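Local coordinates for protein putative type 11 methyltransferase (Sulfolobus solfataricus, PDB 3I9F) that probably acts as an S-adenosylmethionine-dependent methyltransferase, though its substrate is not known, and binds zinc ions, at residues 74-79 with 100-105. Numbering follows the deposited sequence.
With ZN (zinc ion), chain F.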
ATOM      1  N   ASN B  74       0.385  14.166   2.075  1.00 38.51           N
ATOM      2  CA  ASN B  74       0.794  14.908   3.260  1.00 39.09           C
ATOM      3  C   ASN B  74       0.813  13.998   4.463  1.00 38.89           C
ATOM      4  O   ASN B  74       0.261  14.353   5.484  1.00 39.47           O
ATOM      5  CB  ASN B  74      -0.194  16.077   3.501  1.00 39.30           C
ATOM      6  CG  ASN B  74       0.134  16.917   4.752  1.00 41.09           C
ATOM      7  OD1 ASN B  74      -0.707  17.067   5.632  1.00 43.28           O
ATOM      8  ND2 ASN B  74       1.321  17.483   4.814  1.00 41.92           N
ATOM      9  N   SER B  75       1.396  12.808   4.314  1.00 37.77           N
ATOM     10  CA  SER B  75       1.394  11.798   5.347  1.00 37.04           C
ATOM     11  C   SER B  75       2.790  11.315   5.759  1.00 36.46           C
ATOM     12  O   SER B  75       2.878  10.419   6.620  1.00 35.99           O
ATOM     13  CB  SER B  75       0.555  10.594   4.873  1.00 37.83           C
ATOM     14  OG  SER B  75       1.340   9.500   4.364  1.00 39.74           O
ATOM     15  N   VAL B  76       3.866  11.884   5.188  1.00 35.47           N
ATOM     16  CA  VAL B  76       5.191  11.276   5.297  1.00 35.45           C
ATOM     17  C   VAL B  76       6.236  12.203   5.930  1.00 36.23           C
ATOM     18  O   VAL B  76       6.328  13.398   5.598  1.00 35.84           O
ATOM     19  CB  VAL B  76       5.717  10.745   3.887  1.00 35.45           C
ATOM     20  CG1 VAL B  76       7.209  10.325   3.947  1.00 32.63           C
ATOM     21  CG2 VAL B  76       4.873   9.591   3.412  1.00 34.68           C
ATOM     22  N   ASP B  77       7.038  11.626   6.820  1.00 36.61           N
ATOM     23  CA  ASP B  77       8.016  12.393   7.608  1.00 38.26           C
ATOM     24  C   ASP B  77       9.399  12.415   6.972  1.00 37.72           C
ATOM     25  O   ASP B  77       9.979  13.498   6.800  1.00 38.81           O
ATOM     26  CB  ASP B  77       8.084  11.852   9.056  1.00 39.15           C
ATOM     27  CG  ASP B  77       6.721  11.948   9.782  1.00 42.78           C
ATOM     28  OD1 ASP B  77       6.292  13.119  10.022  1.00 45.88           O
ATOM     29  OD2 ASP B  77       6.086  10.864  10.073  1.00 46.21           O
ATOM     30  N   PHE B  78       9.896  11.236   6.604  1.00 36.66           N
ATOM     31  CA  PHE B  78      11.133  11.087   5.883  1.00 36.97           C
ATOM     32  C   PHE B  78      11.030  10.226   4.580  1.00 36.37           C
ATOM     33  O   PHE B  78      10.364   9.187   4.532  1.00 35.63           O
ATOM     34  CB  PHE B  78      12.149  10.422   6.813  1.00 38.02           C
ATOM     35  CG  PHE B  78      12.457  11.224   8.056  1.00 41.78           C
ATOM     36  CD1 PHE B  78      13.453  12.199   8.038  1.00 44.55           C
ATOM     37  CD2 PHE B  78      11.741  11.003   9.239  1.00 44.13           C
ATOM     38  CE1 PHE B  78      13.742  12.931   9.175  1.00 47.99           C
ATOM     39  CE2 PHE B  78      12.007  11.736  10.369  1.00 46.46           C
ATOM     40  CZ  PHE B  78      13.010  12.696  10.353  1.00 48.31           C
ATOM     41  N   ILE B  79      11.735  10.664   3.548  1.00 35.57           N
ATOM     42  CA  ILE B  79      11.859   9.943   2.291  1.00 34.76           C
ATOM     43  C   ILE B  79      13.343   9.777   2.029  1.00 34.25           C
ATOM     44  O   ILE B  79      14.066  10.760   1.926  1.00 33.93           O
ATOM     45  CB  ILE B  79      11.249  10.759   1.124  1.00 34.87           C
ATOM     46  CG1 ILE B  79       9.745  10.918   1.309  1.00 33.68           C
ATOM     47  CG2 ILE B  79      11.534  10.088  -0.198  1.00 33.45           C
ATOM     48  CD1 ILE B  79       9.132  11.911   0.401  1.00 32.11           C
ATOM     49  N   ARG B 100       3.910  15.709  -2.904  1.00 33.99           N
ATOM     50  CA  ARG B 100       2.521  15.486  -2.493  1.00 33.25           C
ATOM     51  C   ARG B 100       2.458  14.683  -1.185  1.00 33.82           C
ATOM     52  O   ARG B 100       1.611  14.982  -0.345  1.00 34.33           O
ATOM     53  CB  ARG B 100       1.722  14.825  -3.609  1.00 32.74           C
ATOM     54  CG  ARG B 100       0.412  14.154  -3.248  1.00 31.83           C
ATOM     55  CD  ARG B 100      -0.172  13.268  -4.420  1.00 31.44           C
ATOM     56  NE  ARG B 100       0.451  11.949  -4.540  1.00 27.84           N
ATOM     57  CZ  ARG B 100       0.307  10.950  -3.672  1.00 29.58           C
ATOM     58  NH1 ARG B 100      -0.463  11.079  -2.604  1.00 31.46           N
ATOM     59  NH2 ARG B 100       0.919   9.783  -3.871  1.00 28.17           N
ATOM     60  N   ILE B 101       3.340  13.697  -1.011  1.00 33.37           N
ATOM     61  CA  ILE B 101       3.226  12.787   0.111  1.00 33.42           C
ATOM     62  C   ILE B 101       3.932  13.322   1.333  1.00 34.07           C
ATOM     63  O   ILE B 101       3.535  13.028   2.418  1.00 33.96           O
ATOM     64  CB  ILE B 101       3.716  11.342  -0.194  1.00 33.38           C
ATOM     65  CG1 ILE B 101       5.193  11.311  -0.567  1.00 33.87           C
ATOM     66  CG2 ILE B 101       2.866  10.695  -1.288  1.00 32.37           C
ATOM     67  CD1 ILE B 101       5.766   9.892  -0.758  1.00 33.41           C
ATOM     68  N   LEU B 102       4.979  14.116   1.162  1.00 35.19           N
ATOM     69  CA  LEU B 102       5.740  14.658   2.294  1.00 35.99           C
ATOM     70  C   LEU B 102       4.926  15.709   3.105  1.00 37.24           C
ATOM     71  O   LEU B 102       4.183  16.513   2.533  1.00 35.96           O
ATOM     72  CB  LEU B 102       7.037  15.293   1.787  1.00 35.42           C
ATOM     73  CG  LEU B 102       8.135  15.566   2.809  1.00 34.47           C
ATOM     74  CD1 LEU B 102       8.749  14.259   3.356  1.00 29.79           C
ATOM     75  CD2 LEU B 102       9.195  16.488   2.204  1.00 29.71           C
ATOM     76  N   LYS B 103       5.062  15.689   4.434  1.00 39.01           N
ATOM     77  CA  LYS B 103       4.428  16.739   5.279  1.00 40.18           C
ATOM     78  C   LYS B 103       5.112  18.092   5.074  1.00 40.70           C
ATOM     79  O   LYS B 103       6.189  18.191   4.482  1.00 40.96           O
ATOM     80  CB  LYS B 103       4.484  16.390   6.763  1.00 40.09           C
ATOM     81  CG  LYS B 103       3.727  15.154   7.243  1.00 42.59           C
ATOM     82  CD  LYS B 103       3.829  15.126   8.775  1.00 48.97           C
ATOM     83  CE  LYS B 103       3.147  13.942   9.461  1.00 52.17           C
ATOM     84  NZ  LYS B 103       1.620  14.013   9.355  1.00 53.65           N
ATOM     85  N   ASP B 104       4.498  19.152   5.557  1.00 42.06           N
ATOM     86  CA  ASP B 104       5.156  20.470   5.480  1.00 43.25           C
ATOM     87  C   ASP B 104       6.524  20.512   6.169  1.00 43.45           C
ATOM     88  O   ASP B 104       7.418  21.173   5.711  1.00 43.59           O
ATOM     89  CB  ASP B 104       4.238  21.536   6.039  1.00 43.53           C
ATOM     90  CG  ASP B 104       2.936  21.680   5.229  1.00 45.90           C
ATOM     91  OD1 ASP B 104       2.726  20.991   4.170  1.00 44.30           O
ATOM     92  OD2 ASP B 104       2.119  22.521   5.670  1.00 48.50           O
ATOM     93  N   ASP B 105       6.688  19.763   7.251  1.00 44.73           N
ATOM     94  CA  ASP B 105       7.927  19.727   8.020  1.00 45.77           C
ATOM     95  C   ASP B 105       8.713  18.435   7.750  1.00 44.86           C
ATOM     96  O   ASP B 105       9.581  18.041   8.519  1.00 44.69           O
ATOM     97  CB  ASP B 105       7.603  19.868   9.526  1.00 47.02           C
ATOM     98  CG  ASP B 105       6.717  18.681  10.079  1.00 52.33           C
ATOM     99  OD1 ASP B 105       5.729  18.244   9.377  1.00 55.51           O
ATOM    100  OD2 ASP B 105       7.002  18.215  11.229  1.00 54.02           O
TER
HETATM  101 ZN    ZN F   3       1.245  21.566   3.064  1.00 45.36          ZN
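Ile79 pushes its CD1 into the notch between Ile101 and Leu102, meeting Leu102 CD1 at 3.8 Å and Ile101 CD1 at 4.1 Å. Beside it, Val76 lies alongside Ile101, with CG2 of Val76 4.2 Å from CB of Ile101, while the other branch, CG1, turns to CD1 of Leu102. Leu102 itself starts away from 74-79, but with CG anti to its backbone N (chi1 -164°) and a bent second torsion (chi2 68°), CD1 returns to 3.4 Å from Val76 O. On the outer side the Lys103 chain runs alongside Asp77, and its CE passes Asp77 OD1 at 3.3 Å; the other carboxylate oxygen of Asp77 is held by the Val20 amide. Backbone bonds fix this fit: the last turn of helix 91-101 offers Arg100 O to Asn74 N (2.8 Å) and Ile101 O to Ser75 N, with a second, weak bond from Val76 N to the same Ile101 O, and Lys103 N donates to Val76 O in a nearly straight bond (170° at the hydrogen). Asn74 ND2 rests against Lys103 CA, near Asp104, whose OD1 binds zinc with three histidines of the C-terminal tag. This is where a beta-alpha-beta crossover of the Rossmann-like methyltransferase fold closes, helix 91-101 leading from strand 76-82 to its parallel neighbour 106-113.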